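Local coordinates for Serine/threonine protein phosphatase Stp1 (Streptococcus agalactiae, PDB 2PK0) that dephosphorylates phosphoserine and phosphothreonine residues of proteins as a magnesium-binding phosphatase of the PP2C family, probably acting in bacterial signalling, at residues Glu7-Thr12 with Asp220-Leu225; Thr105-Ala110 with Ser124-Val129; Ile116-Val121 with His135-Asp140; Leu192-Asp197 with Thr239-Tyr244. All coordinates share one frame; numbering follows the deposited sequence.

Contact 1 (Glu7-Thr12 with Asp220-Leu225)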
loop_
_atom_site.group_PDB
_atom_site.type_symbol
_atom_site.label_atom_id
_atom_site.label_comp_id
_atom_site.label_asym_id
_atom_site.label_seq_id
_atom_site.Cartn_x
_atom_site.Cartn_y
_atom_site.Cartn_z
ATOM N N GLU A 7 -12.662 12.319 -0.608
ATOM C CA GLU A 7 -13.193 11.335 -1.534
ATOM C C GLU A 7 -12.184 10.215 -1.693
ATOM O O GLU A 7 -11.000 10.478 -1.952
ATOM C CB GLU A 7 -13.523 11.962 -2.895
ATOM C CG GLU A 7 -14.350 11.053 -3.762
ATOM C CD GLU A 7 -14.453 11.494 -5.224
ATOM O OE1 GLU A 7 -13.961 12.600 -5.568
ATOM O OE2 GLU A 7 -15.030 10.708 -6.036
ATOM N N ILE A 8 -12.642 8.971 -1.534
ATOM C CA ILE A 8 -11.766 7.809 -1.699
ATOM C C ILE A 8 -12.095 7.034 -2.986
ATOM O O ILE A 8 -13.262 6.769 -3.269
ATOM C CB ILE A 8 -11.901 6.857 -0.494
ATOM C CG1 ILE A 8 -11.532 7.565 0.810
ATOM C CG2 ILE A 8 -11.047 5.591 -0.662
ATOM C CD1 ILE A 8 -11.741 6.649 2.073
ATOM N N SER A 9 -11.076 6.656 -3.756
ATOM C CA SER A 9 -11.280 5.821 -4.942
ATOM C C SER A 9 -10.370 4.577 -4.935
ATOM O O SER A 9 -9.147 4.706 -4.843
ATOM C CB SER A 9 -11.008 6.646 -6.193
ATOM O OG SER A 9 -11.335 5.950 -7.376
ATOM N N LEU A 10 -10.968 3.383 -5.049
ATOM C CA LEU A 10 -10.210 2.127 -5.066
ATOM C C LEU A 10 -10.275 1.482 -6.446
ATOM O O LEU A 10 -11.323 1.479 -7.069
ATOM C CB LEU A 10 -10.775 1.146 -4.035
ATOM C CG LEU A 10 -10.902 1.528 -2.550
ATOM C CD1 LEU A 10 -11.383 0.344 -1.793
ATOM C CD2 LEU A 10 -9.613 2.002 -1.925
ATOM N N LEU A 11 -9.161 0.942 -6.934
ATOM C CA LEU A 11 -9.167 0.209 -8.199
ATOM C C LEU A 11 -8.087 -0.854 -8.198
ATOM O O LEU A 11 -6.955 -0.605 -7.753
ATOM C CB LEU A 11 -8.955 1.139 -9.419
ATOM C CG LEU A 11 -9.144 0.507 -10.829
ATOM C CD1 LEU A 11 -10.551 -0.093 -11.003
ATOM C CD2 LEU A 11 -8.862 1.460 -11.965
ATOM N N THR A 12 -8.427 -2.036 -8.702
ATOM C CA THR A 12 -7.407 -3.036 -8.975
ATOM C C THR A 12 -7.491 -3.519 -10.418
ATOM O O THR A 12 -8.571 -3.543 -11.006
ATOM C CB THR A 12 -7.445 -4.245 -7.994
ATOM O OG1 THR A 12 -6.316 -5.080 -8.260
ATOM C CG2 THR A 12 -8.718 -5.073 -8.161
ATOM N N ASP A 220 -12.261 8.374 -12.649
ATOM C CA ASP A 220 -11.703 8.406 -14.021
ATOM C C ASP A 220 -10.176 8.498 -14.005
ATOM O O ASP A 220 -9.506 7.927 -14.876
ATOM C CB ASP A 220 -12.242 9.572 -14.868
ATOM C CG ASP A 220 -13.640 9.317 -15.451
ATOM O OD1 ASP A 220 -14.226 8.244 -15.196
ATOM O OD2 ASP A 220 -14.157 10.215 -16.168
ATOM N N LYS A 221 -9.638 9.234 -13.031
ATOM C CA LYS A 221 -8.197 9.395 -12.891
ATOM C C LYS A 221 -7.523 8.079 -12.510
ATOM O O LYS A 221 -6.447 7.759 -13.020
ATOM C CB LYS A 221 -7.866 10.473 -11.856
ATOM C CG LYS A 221 -7.991 11.913 -12.356
ATOM C CD LYS A 221 -8.326 12.848 -11.196
ATOM C CE LYS A 221 -8.231 14.308 -11.593
ATOM N NZ LYS A 221 -8.194 15.166 -10.380
ATOM N N ASN A 222 -8.175 7.314 -11.634
ATOM C CA ASN A 222 -7.664 6.029 -11.205
ATOM C C ASN A 222 -7.655 5.065 -12.377
ATOM O O ASN A 222 -6.712 4.294 -12.536
ATOM C CB ASN A 222 -8.522 5.482 -10.068
ATOM C CG ASN A 222 -7.710 4.737 -9.004
ATOM O OD1 ASN A 222 -6.606 4.245 -9.261
ATOM N ND2 ASN A 222 -8.272 4.649 -7.800
ATOM N N GLN A 223 -8.690 5.137 -13.212
ATOM C CA GLN A 223 -8.770 4.348 -14.446
ATOM C C GLN A 223 -7.649 4.725 -15.412
ATOM O O GLN A 223 -7.033 3.857 -16.017
ATOM C CB GLN A 223 -10.155 4.496 -15.109
ATOM C CG GLN A 223 -10.424 3.532 -16.270
ATOM C CD GLN A 223 -10.041 2.089 -15.938
ATOM O OE1 GLN A 223 -9.048 1.553 -16.464
ATOM N NE2 GLN A 223 -10.822 1.454 -15.044
ATOM N N ASP A 224 -7.357 6.019 -15.510
ATOM C CA ASP A 224 -6.260 6.508 -16.347
ATOM C C ASP A 224 -4.892 6.062 -15.870
ATOM O O ASP A 224 -3.990 5.891 -16.668
ATOM C CB ASP A 224 -6.260 8.037 -16.399
ATOM C CG ASP A 224 -7.346 8.599 -17.284
ATOM O OD1 ASP A 224 -8.044 7.826 -17.966
ATOM O OD2 ASP A 224 -7.490 9.832 -17.303
ATOM N N LEU A 225 -4.742 5.897 -14.566
ATOM C CA LEU A 225 -3.497 5.426 -13.973
ATOM C C LEU A 225 -3.201 3.978 -14.356
ATOM O O LEU A 225 -2.059 3.652 -14.682
ATOM C CB LEU A 225 -3.537 5.561 -12.450
ATOM C CG LEU A 225 -3.335 6.938 -11.814
ATOM C CD1 LEU A 225 -3.413 6.832 -10.294
ATOM C CD2 LEU A 225 -2.003 7.523 -12.200
#

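Contact 2 (Thr105-Ala110 with Ser124-Val129)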
loop_
_atom_site.group_PDB
_atom_site.type_symbol
_atom_site.label_atom_id
_atom_site.label_comp_id
_atom_site.label_asym_id
_atom_site.label_seq_id
_atom_site.Cartn_x
_atom_site.Cartn_y
_atom_site.Cartn_z
ATOM N N THR A 105 2.765 -7.891 0.992
ATOM C CA THR A 105 3.074 -6.549 1.478
ATOM C C THR A 105 1.843 -6.002 2.205
ATOM O O THR A 105 0.746 -6.542 2.064
ATOM C CB THR A 105 3.400 -5.550 0.345
ATOM O OG1 THR A 105 2.202 -5.218 -0.367
ATOM C CG2 THR A 105 4.430 -6.095 -0.601
ATOM N N ILE A 106 2.005 -4.923 2.961
ATOM C CA ILE A 106 0.830 -4.184 3.435
ATOM C C ILE A 106 1.005 -2.661 3.446
ATOM O O ILE A 106 2.096 -2.146 3.698
ATOM C CB ILE A 106 0.323 -4.662 4.824
ATOM C CG1 ILE A 106 -1.188 -4.429 4.938
ATOM C CG2 ILE A 106 1.081 -3.985 5.981
ATOM C CD1 ILE A 106 -1.719 -4.506 6.356
ATOM N N GLU A 107 -0.077 -1.968 3.102
ATOM C CA GLU A 107 -0.258 -0.559 3.429
ATOM C C GLU A 107 -1.600 -0.413 4.136
ATOM O O GLU A 107 -2.652 -0.755 3.573
ATOM C CB GLU A 107 -0.255 0.339 2.181
ATOM C CG GLU A 107 0.962 0.243 1.280
ATOM C CD GLU A 107 2.280 0.470 2.004
ATOM O OE1 GLU A 107 2.343 1.295 2.931
ATOM O OE2 GLU A 107 3.272 -0.197 1.659
ATOM N N ALA A 108 -1.566 0.082 5.365
ATOM C CA ALA A 108 -2.786 0.274 6.104
ATOM C C ALA A 108 -2.837 1.735 6.503
ATOM O O ALA A 108 -1.922 2.238 7.143
ATOM C CB ALA A 108 -2.811 -0.629 7.322
ATOM N N VAL A 109 -3.881 2.431 6.068
ATOM C CA VAL A 109 -3.956 3.883 6.235
ATOM C C VAL A 109 -5.281 4.243 6.864
ATOM O O VAL A 109 -6.333 3.882 6.329
ATOM C CB VAL A 109 -3.882 4.622 4.883
ATOM C CG1 VAL A 109 -3.842 6.131 5.098
ATOM C CG2 VAL A 109 -2.690 4.181 4.087
ATOM N N ALA A 110 -5.230 4.934 8.000
ATOM C CA ALA A 110 -6.434 5.423 8.657
ATOM C C ALA A 110 -6.448 6.947 8.610
ATOM O O ALA A 110 -5.389 7.579 8.748
ATOM C CB ALA A 110 -6.478 4.963 10.069
ATOM N N SER A 124 5.225 -1.895 -1.500
ATOM C CA SER A 124 4.093 -1.061 -1.852
ATOM C C SER A 124 4.408 0.374 -1.414
ATOM O O SER A 124 5.326 0.611 -0.627
ATOM C CB SER A 124 2.825 -1.582 -1.189
ATOM O OG SER A 124 2.394 -2.793 -1.769
ATOM N N ARG A 125 3.701 1.352 -1.952
ATOM C CA ARG A 125 4.090 2.723 -1.684
ATOM C C ARG A 125 2.935 3.607 -1.304
ATOM O O ARG A 125 1.772 3.303 -1.606
ATOM C CB ARG A 125 4.783 3.323 -2.886
ATOM C CG ARG A 125 6.035 2.618 -3.258
ATOM C CD ARG A 125 6.919 3.520 -4.001
ATOM N NE ARG A 125 8.160 2.848 -4.326
ATOM C CZ ARG A 125 8.907 3.181 -5.362
ATOM N NH1 ARG A 125 8.503 4.168 -6.146
ATOM N NH2 ARG A 125 10.026 2.514 -5.624
ATOM N N ILE A 126 3.282 4.692 -0.606
ATOM C CA ILE A 126 2.364 5.757 -0.247
ATOM C C ILE A 126 3.015 7.085 -0.594
ATOM O O ILE A 126 4.176 7.335 -0.223
ATOM C CB ILE A 126 2.064 5.766 1.244
ATOM C CG1 ILE A 126 1.431 4.446 1.672
ATOM C CG2 ILE A 126 1.158 6.925 1.607
ATOM C CD1 ILE A 126 1.333 4.325 3.156
ATOM N N GLY A 127 2.278 7.929 -1.313
ATOM C CA GLY A 127 2.764 9.254 -1.628
ATOM C C GLY A 127 1.717 10.339 -1.514
ATOM O O GLY A 127 0.527 10.066 -1.462
ATOM N N ILE A 128 2.162 11.582 -1.471
ATOM C CA ILE A 128 1.246 12.702 -1.524
ATOM C C ILE A 128 1.562 13.502 -2.763
ATOM O O ILE A 128 2.724 13.757 -3.064
ATOM C CB ILE A 128 1.353 13.618 -0.271
ATOM C CG1 ILE A 128 0.758 12.930 0.953
ATOM C CG2 ILE A 128 0.637 14.958 -0.487
ATOM C CD1 ILE A 128 1.173 13.578 2.218
ATOM N N VAL A 129 0.525 13.859 -3.502
ATOM C CA VAL A 129 0.670 14.802 -4.601
ATOM C C VAL A 129 0.126 16.180 -4.201
ATOM O O VAL A 129 -1.055 16.323 -3.893
ATOM C CB VAL A 129 -0.002 14.256 -5.866
ATOM C CG1 VAL A 129 -0.013 15.304 -6.987
ATOM C CG2 VAL A 129 0.702 12.969 -6.292
#

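Contact 3 (Ile116-Val121 with His135-Asp140)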
loop_
_atom_site.group_PDB
_atom_site.type_symbol
_atom_site.label_atom_id
_atom_site.label_comp_id
_atom_site.label_asym_id
_atom_site.label_seq_id
_atom_site.Cartn_x
_atom_site.Cartn_y
_atom_site.Cartn_z
ATOM N N ILE A 116 -3.399 11.529 8.486
ATOM C CA ILE A 116 -3.348 10.108 8.219
ATOM C C ILE A 116 -2.296 9.492 9.131
ATOM O O ILE A 116 -1.332 10.155 9.518
ATOM C CB ILE A 116 -2.973 9.774 6.751
ATOM C CG1 ILE A 116 -1.749 10.559 6.313
ATOM C CG2 ILE A 116 -4.107 10.101 5.810
ATOM C CD1 ILE A 116 -0.999 9.903 5.215
ATOM N N ILE A 117 -2.511 8.231 9.489
ATOM C CA ILE A 117 -1.459 7.420 10.044
ATOM C C ILE A 117 -1.365 6.099 9.263
ATOM O O ILE A 117 -2.370 5.421 9.019
ATOM C CB ILE A 117 -1.609 7.192 11.570
ATOM C CG1 ILE A 117 -0.492 6.263 12.086
ATOM C CG2 ILE A 117 -2.974 6.641 11.898
ATOM C CD1 ILE A 117 -0.276 6.305 13.590
ATOM N N PHE A 118 -0.156 5.745 8.846
ATOM C CA PHE A 118 0.000 4.524 8.121
ATOM C C PHE A 118 0.924 3.520 8.788
ATOM O O PHE A 118 1.815 3.891 9.534
ATOM C CB PHE A 118 0.434 4.800 6.674
ATOM C CG PHE A 118 1.813 5.405 6.535
ATOM C CD1 PHE A 118 2.959 4.598 6.505
ATOM C CD2 PHE A 118 1.969 6.775 6.385
ATOM C CE1 PHE A 118 4.224 5.147 6.358
ATOM C CE2 PHE A 118 3.248 7.337 6.236
ATOM C CZ PHE A 118 4.365 6.528 6.223
ATOM N N ALA A 119 0.697 2.248 8.475
ATOM C CA ALA A 119 1.648 1.176 8.724
ATOM C C ALA A 119 2.050 0.609 7.363
ATOM O O ALA A 119 1.193 0.456 6.491
ATOM C CB ALA A 119 1.019 0.096 9.577
ATOM N N HIS A 120 3.332 0.263 7.199
ATOM C CA HIS A 120 3.895 -0.099 5.885
ATOM C C HIS A 120 4.912 -1.238 5.980
ATOM O O HIS A 120 5.807 -1.185 6.798
ATOM C CB HIS A 120 4.532 1.145 5.259
ATOM C CG HIS A 120 5.672 0.861 4.335
ATOM N ND1 HIS A 120 5.510 0.233 3.119
ATOM C CD2 HIS A 120 6.989 1.161 4.433
ATOM C CE1 HIS A 120 6.682 0.148 2.514
ATOM N NE2 HIS A 120 7.596 0.697 3.291
ATOM N N VAL A 121 4.743 -2.269 5.149
ATOM C CA VAL A 121 5.569 -3.471 5.133
ATOM C C VAL A 121 5.713 -3.927 3.680
ATOM O O VAL A 121 4.721 -4.283 3.066
ATOM C CB VAL A 121 4.872 -4.661 5.860
ATOM C CG1 VAL A 121 5.731 -5.940 5.767
ATOM C CG2 VAL A 121 4.575 -4.353 7.301
ATOM N N HIS A 135 5.327 13.500 -3.433
ATOM C CA HIS A 135 6.226 13.323 -2.298
ATOM C C HIS A 135 6.156 11.893 -1.783
ATOM O O HIS A 135 5.120 11.481 -1.288
ATOM C CB HIS A 135 5.847 14.271 -1.167
ATOM C CG HIS A 135 6.003 15.717 -1.518
ATOM N ND1 HIS A 135 7.109 16.456 -1.151
ATOM C CD2 HIS A 135 5.197 16.559 -2.206
ATOM C CE1 HIS A 135 6.970 17.693 -1.589
ATOM N NE2 HIS A 135 5.822 17.780 -2.240
ATOM N N LEU A 136 7.252 11.149 -1.902
ATOM C CA LEU A 136 7.306 9.780 -1.404
ATOM C C LEU A 136 7.358 9.732 0.123
ATOM O O LEU A 136 8.151 10.424 0.742
ATOM C CB LEU A 136 8.500 9.046 -2.013
ATOM C CG LEU A 136 8.806 7.622 -1.542
ATOM C CD1 LEU A 136 7.652 6.641 -1.815
ATOM C CD2 LEU A 136 10.098 7.130 -2.152
ATOM N N LEU A 137 6.496 8.919 0.723
ATOM C CA LEU A 137 6.409 8.813 2.189
ATOM C C LEU A 137 7.018 7.540 2.794
ATOM O O LEU A 137 7.409 7.548 3.947
ATOM C CB LEU A 137 4.951 8.926 2.654
ATOM C CG LEU A 137 4.239 10.250 2.379
ATOM C CD1 LEU A 137 2.913 10.320 3.158
ATOM C CD2 LEU A 137 5.153 11.439 2.706
ATOM N N THR A 138 7.065 6.453 2.025
ATOM C CA THR A 138 7.535 5.160 2.505
ATOM C C THR A 138 8.860 4.807 1.864
ATOM O O THR A 138 9.258 5.392 0.871
ATOM C CB THR A 138 6.564 4.032 2.147
ATOM O OG1 THR A 138 6.316 4.058 0.740
ATOM C CG2 THR A 138 5.249 4.196 2.879
ATOM N N SER A 139 9.552 3.842 2.438
ATOM C CA SER A 139 10.796 3.396 1.857
ATOM C C SER A 139 10.633 1.912 1.577
ATOM O O SER A 139 10.162 1.180 2.439
ATOM C CB SER A 139 11.957 3.675 2.816
ATOM O OG SER A 139 13.178 3.173 2.294
ATOM N N ASP A 140 10.975 1.492 0.362
ATOM C CA ASP A 140 10.807 0.108 -0.058
ATOM C C ASP A 140 11.627 -0.800 0.867
ATOM O O ASP A 140 12.784 -0.510 1.137
ATOM C CB ASP A 140 11.275 -0.079 -1.512
ATOM C CG ASP A 140 10.245 0.392 -2.555
ATOM O OD1 ASP A 140 9.184 0.914 -2.165
ATOM O OD2 ASP A 140 10.497 0.242 -3.779
#

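Contact 4 (Leu192-Asp197 with Thr239-Tyr244). With MG (magnesium ion), chain F.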
loop_
_atom_site.group_PDB
_atom_site.type_symbol
_atom_site.label_atom_id
_atom_site.label_comp_id
_atom_site.label_asym_id
_atom_site.label_seq_id
_atom_site.Cartn_x
_atom_site.Cartn_y
_atom_site.Cartn_z
ATOM N N LEU A 192 -3.657 11.702 -1.662
ATOM C CA LEU A 192 -2.924 10.573 -1.121
ATOM C C LEU A 192 -2.947 9.521 -2.204
ATOM O O LEU A 192 -4.009 9.256 -2.789
ATOM C CB LEU A 192 -3.600 10.004 0.132
ATOM C CG LEU A 192 -2.781 8.946 0.890
ATOM C CD1 LEU A 192 -1.459 9.529 1.383
ATOM C CD2 LEU A 192 -3.575 8.386 2.033
ATOM N N VAL A 193 -1.785 8.923 -2.485
ATOM C CA VAL A 193 -1.700 7.878 -3.478
ATOM C C VAL A 193 -1.130 6.611 -2.848
ATOM O O VAL A 193 0.048 6.530 -2.536
ATOM C CB VAL A 193 -0.830 8.304 -4.674
ATOM C CG1 VAL A 193 -0.841 7.219 -5.784
ATOM C CG2 VAL A 193 -1.294 9.635 -5.237
ATOM N N VAL A 194 -1.976 5.616 -2.649
ATOM C CA VAL A 194 -1.517 4.356 -2.101
ATOM C C VAL A 194 -1.491 3.327 -3.233
ATOM O O VAL A 194 -2.506 3.102 -3.887
ATOM C CB VAL A 194 -2.450 3.879 -0.959
ATOM C CG1 VAL A 194 -1.896 2.627 -0.321
ATOM C CG2 VAL A 194 -2.623 4.968 0.096
ATOM N N ASN A 195 -0.339 2.711 -3.476
ATOM C CA ASN A 195 -0.237 1.754 -4.580
ATOM C C ASN A 195 0.712 0.544 -4.383
ATOM O O ASN A 195 1.646 0.572 -3.572
ATOM C CB ASN A 195 0.100 2.474 -5.881
ATOM C CG ASN A 195 1.440 3.126 -5.834
ATOM O OD1 ASN A 195 2.437 2.541 -6.239
ATOM N ND2 ASN A 195 1.487 4.337 -5.321
ATOM N N SER A 196 0.469 -0.510 -5.155
ATOM C CA SER A 196 1.350 -1.672 -5.178
ATOM C C SER A 196 2.389 -1.347 -6.221
ATOM O O SER A 196 2.214 -0.376 -6.961
ATOM C CB SER A 196 0.587 -2.932 -5.579
ATOM O OG SER A 196 0.017 -2.782 -6.866
ATOM N N ASP A 197 3.444 -2.156 -6.316
ATOM C CA ASP A 197 4.580 -1.797 -7.158
ATOM C C ASP A 197 4.249 -1.736 -8.649
ATOM O O ASP A 197 4.947 -1.072 -9.405
ATOM C CB ASP A 197 5.821 -2.671 -6.886
ATOM C CG ASP A 197 5.543 -4.181 -6.988
ATOM O OD1 ASP A 197 4.367 -4.577 -7.132
ATOM O OD2 ASP A 197 6.494 -4.997 -6.914
ATOM N N THR A 239 -2.605 -1.838 -8.450
ATOM C CA THR A 239 -3.651 -1.658 -7.443
ATOM C C THR A 239 -3.447 -0.326 -6.763
ATOM O O THR A 239 -2.360 -0.060 -6.270
ATOM C CB THR A 239 -3.617 -2.795 -6.411
ATOM O OG1 THR A 239 -4.050 -4.010 -7.046
ATOM C CG2 THR A 239 -4.546 -2.514 -5.260
ATOM N N VAL A 240 -4.467 0.540 -6.789
ATOM C CA VAL A 240 -4.307 1.919 -6.324
ATOM C C VAL A 240 -5.474 2.386 -5.449
ATOM O O VAL A 240 -6.643 2.180 -5.793
ATOM C CB VAL A 240 -4.128 2.930 -7.515
ATOM C CG1 VAL A 240 -3.671 4.288 -7.017
ATOM C CG2 VAL A 240 -3.126 2.433 -8.537
ATOM N N ALA A 241 -5.156 2.995 -4.308
ATOM C CA ALA A 241 -6.134 3.793 -3.566
ATOM C C ALA A 241 -5.791 5.265 -3.694
ATOM O O ALA A 241 -4.652 5.676 -3.427
ATOM C CB ALA A 241 -6.152 3.407 -2.116
ATOM N N LEU A 242 -6.764 6.066 -4.103
ATOM C CA LEU A 242 -6.562 7.510 -4.165
ATOM C C LEU A 242 -7.497 8.179 -3.198
ATOM O O LEU A 242 -8.666 7.809 -3.133
ATOM C CB LEU A 242 -6.850 8.055 -5.554
ATOM C CG LEU A 242 -5.926 7.696 -6.708
ATOM C CD1 LEU A 242 -6.632 8.078 -7.988
ATOM C CD2 LEU A 242 -4.608 8.423 -6.589
ATOM N N VAL A 243 -6.970 9.141 -2.433
ATOM C CA VAL A 243 -7.776 9.988 -1.569
ATOM C C VAL A 243 -7.570 11.460 -1.969
ATOM O O VAL A 243 -6.454 11.948 -1.951
ATOM C CB VAL A 243 -7.406 9.825 -0.079
ATOM C CG1 VAL A 243 -8.433 10.527 0.813
ATOM C CG2 VAL A 243 -7.266 8.351 0.305
ATOM N N TYR A 244 -8.645 12.156 -2.331
ATOM C CA TYR A 244 -8.590 13.581 -2.659
ATOM C C TYR A 244 -9.177 14.425 -1.520
ATOM O O TYR A 244 -10.243 14.106 -0.994
ATOM C CB TYR A 244 -9.346 13.854 -3.966
ATOM C CG TYR A 244 -9.496 15.328 -4.283
ATOM C CD1 TYR A 244 -8.379 16.116 -4.572
ATOM C CD2 TYR A 244 -10.748 15.934 -4.305
ATOM C CE1 TYR A 244 -8.502 17.452 -4.863
ATOM C CE2 TYR A 244 -10.876 17.273 -4.580
ATOM C CZ TYR A 244 -9.750 18.022 -4.858
ATOM O OH TYR A 244 -9.876 19.355 -5.136
HETATM MG MG MG F . 3.530 -6.455 -7.266
HETATM O O HOH W 1 5.396 -7.419 -6.767
HETATM O O HOH W 2 2.961 -8.570 -7.246
HETATM O O HOH W 3 1.408 -6.066 -7.375
#

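Contact 1 (Glu7-Thr12 with Asp220-Leu225)
With OG anti to its backbone N (chi1 -173°), S9 holds its hydroxyl out from the strand toward helix 218-231, and L11, two residues on, sends CG the same way. From the helix, N222, its chi1 of -143° off the staggered positions, turns its amide toward the strand, while Q223 leaves the backbone anti and then bends at chi2 (47°), which swings its amide toward the strand. The N222 amide lies against two residues at once. Its ND2 gives a weak but nearly straight hydrogen bond to S9 OG at 3.4 Å, and stands 3.1 Å from S9 O. The stronger partner of the serine hydroxyl is D219, in the same helix. L11 CB rests against the amide carbon, CG of N222, at 3.8 Å. Farther out, the CD2 branch of L11 touches the main-chain O of N222 at 3.6 Å. L11 and Q223 cross obliquely, CD2 3.6 Å from NE2. Leucine suits this place because one methyl branch can cover the flank of the helix, and asparagine because a short amide can serve both a polar and an apolar neighbour; Q223 stays at the solvent edge. Helix 218-231 packs on the face of the sheet formed by strands 6-13 and 238-245, held at S9 by D219 and by the weak bond from N222. The serine hydroxyl thus faces two helix groups, a buried polar spot beside the apolar contact of L11.

Contact 2 (Thr105-Ala110 with Ser124-Val129)
T105 OG1 is gripped twice: it shares a hydrogen bond of 2.8 Å with S124 OG, either hydroxyl being able to donate, and it is hydrogen-bonded to the backbone N of D41, a magnesium ligand. Its chi1 of 72° sets OG1 between the backbone N and the carbonyl carbon, on the side where S124 comes to meet it. Small hydroxyl residues suit this buried spot, since each reaches a partner without adding bulk. Two residues on, E107 bends at chi2 (-54°) and lays its carboxylate across the other strand. Its OE2 lies 3.2 Å from S124 CB and as far from S124 O, two acceptors not hydrogen-bonded to each other; the hydrogen bond of OE2 goes to H120 instead. The other oxygen, OE1, lies 3.2 Å from I126 CD1, so it rests on a hydrocarbon tip. A carboxylate so deeply buried beside a carbonyl oxygen may have a raised pKa, an effect that H120, if charged, would counter. Beyond it the contact turns wholly apolar: V109 CG2 and I126 CD1 meet tip to tip at 4.1 Å, branched residues that fill the interior between strands. The two strands belong to different sheets and run at 41° to each other, the face-to-face packing of the two antiparallel sheets in the PP2C beta sandwich.

Contact 3 (Ile116-Val121 with His135-Asp140)
One hydrogen bond carries the polar part of this contact. H120 places CG anti to its backbone N (chi1 151°), and the ring reaches from strand 115-121 toward the loop after strand 133-136, so that NE2 donates to the main-chain O of S139 at 2.7 Å, an almost straight bond. The acceptor lies in the plane of the imidazole, yet the donor stands 46° above the carbonyl plane. ND1 at the other end of the ring is held by E107, so both nitrogens have partners and the rotation of the ring is fixed. If both carry protons the ring is cationic, which E107 would favour, and D140, itself paired with R125, perhaps slightly. A CH-pi contact comes next: T138 CB sits over one face of the imidazole, 3.7 Å from its centroid and just 11° off the normal, while the ring of H141 also stacks on H120. Apolar touches make up the rest. T138 CG2 is shared between rings, 3.7 Å from H120 CG and 3.7 Å from F118 CE1, obliquely placed to the latter. Threonine suits the site because its methyl serves the rings while OG1 makes a weak hydrogen bond to I126 N. F118 CE2 then meets L137 CB at 4.3 Å, and I116 CD1 meets L137 CD1 at 4.4 Å; F118 and I116 are buried, L137 only partly so. The arrangement pins the segment leaving strand 133-136, an edge strand of one sheet, over strand 115-121 of the other, closing this part of the PP2C beta sandwich.

Contact 4 (Leu192-Asp197 with Thr239-Tyr244)
An antiparallel ladder in one sheet of the PP2C sandwich, running out into a magnesium site, is what these segments form. L192 pairs with V243 and V194 with A241 as hydrogen-bonded pairs; V193-L242 and N195-V240 are the non-hydrogen-bonded ones. L192 N donates to V243 O at 2.8 Å and A241 N to V194 O at 2.7 Å, each bond being returned by the partner backbone. One more, S196 N to T239 O at 3.1 Å, carries the pairing past the end of strand 191-195. The face with L192, V194, A241 and V243 packs on strands 103-112 and 35-43 of the other sheet. A241 CB lies 3.9 Å from V194 CB there, a small residue beside a branched one. On the face bearing V193, V240 and L242, V193 CG2 lies alongside L242 CD2 at 3.8 Å, and N222 of helix 218-231 covers V240 and L242. Beta-branched valines suit such extended backbone. At the loop end the chemistry turns polar: the hydroxyls of S196 and T239 both bond to D23, and T239 also to T12. D197 holds CG between its backbone N and carbonyl carbon, and OD1 coordinates magnesium at 2.1 Å. OD2 takes a hydrogen bond from metal-bound water 1, its O atom 2.7 Å away. D41, D236 and three waters complete six ligands. The carboxylate thus binds metal with one oxygen and orients a metal water with the other, and the positive ion probably lowers that water's pKa.

The two strands of contact 4 lie between strand 6-13 of contact 1 and strand 125-130 of contact 2 in one sheet: S9 N probably bonds to L242 O at 2.7 Å, and R125 N to N195 O at 2.7 Å. Centres of contacts 1 and 4 lie 8 Å apart, those of 2 and 4 about 7 Å. Contacts 2 and 3 interlock, their centres 5 Å apart, with E107 OE2 and H120 ND1 at 2.7 Å linking them inside the sandwich. The helix of contact 1 lies on the outer face of the first sheet, the contact's centre about 15 Å from that of contact 2. Contact 4 supplies a magnesium ligand; the S124 side chain is about 7 Å from a magnesium ion, that of H120 about 12 Å.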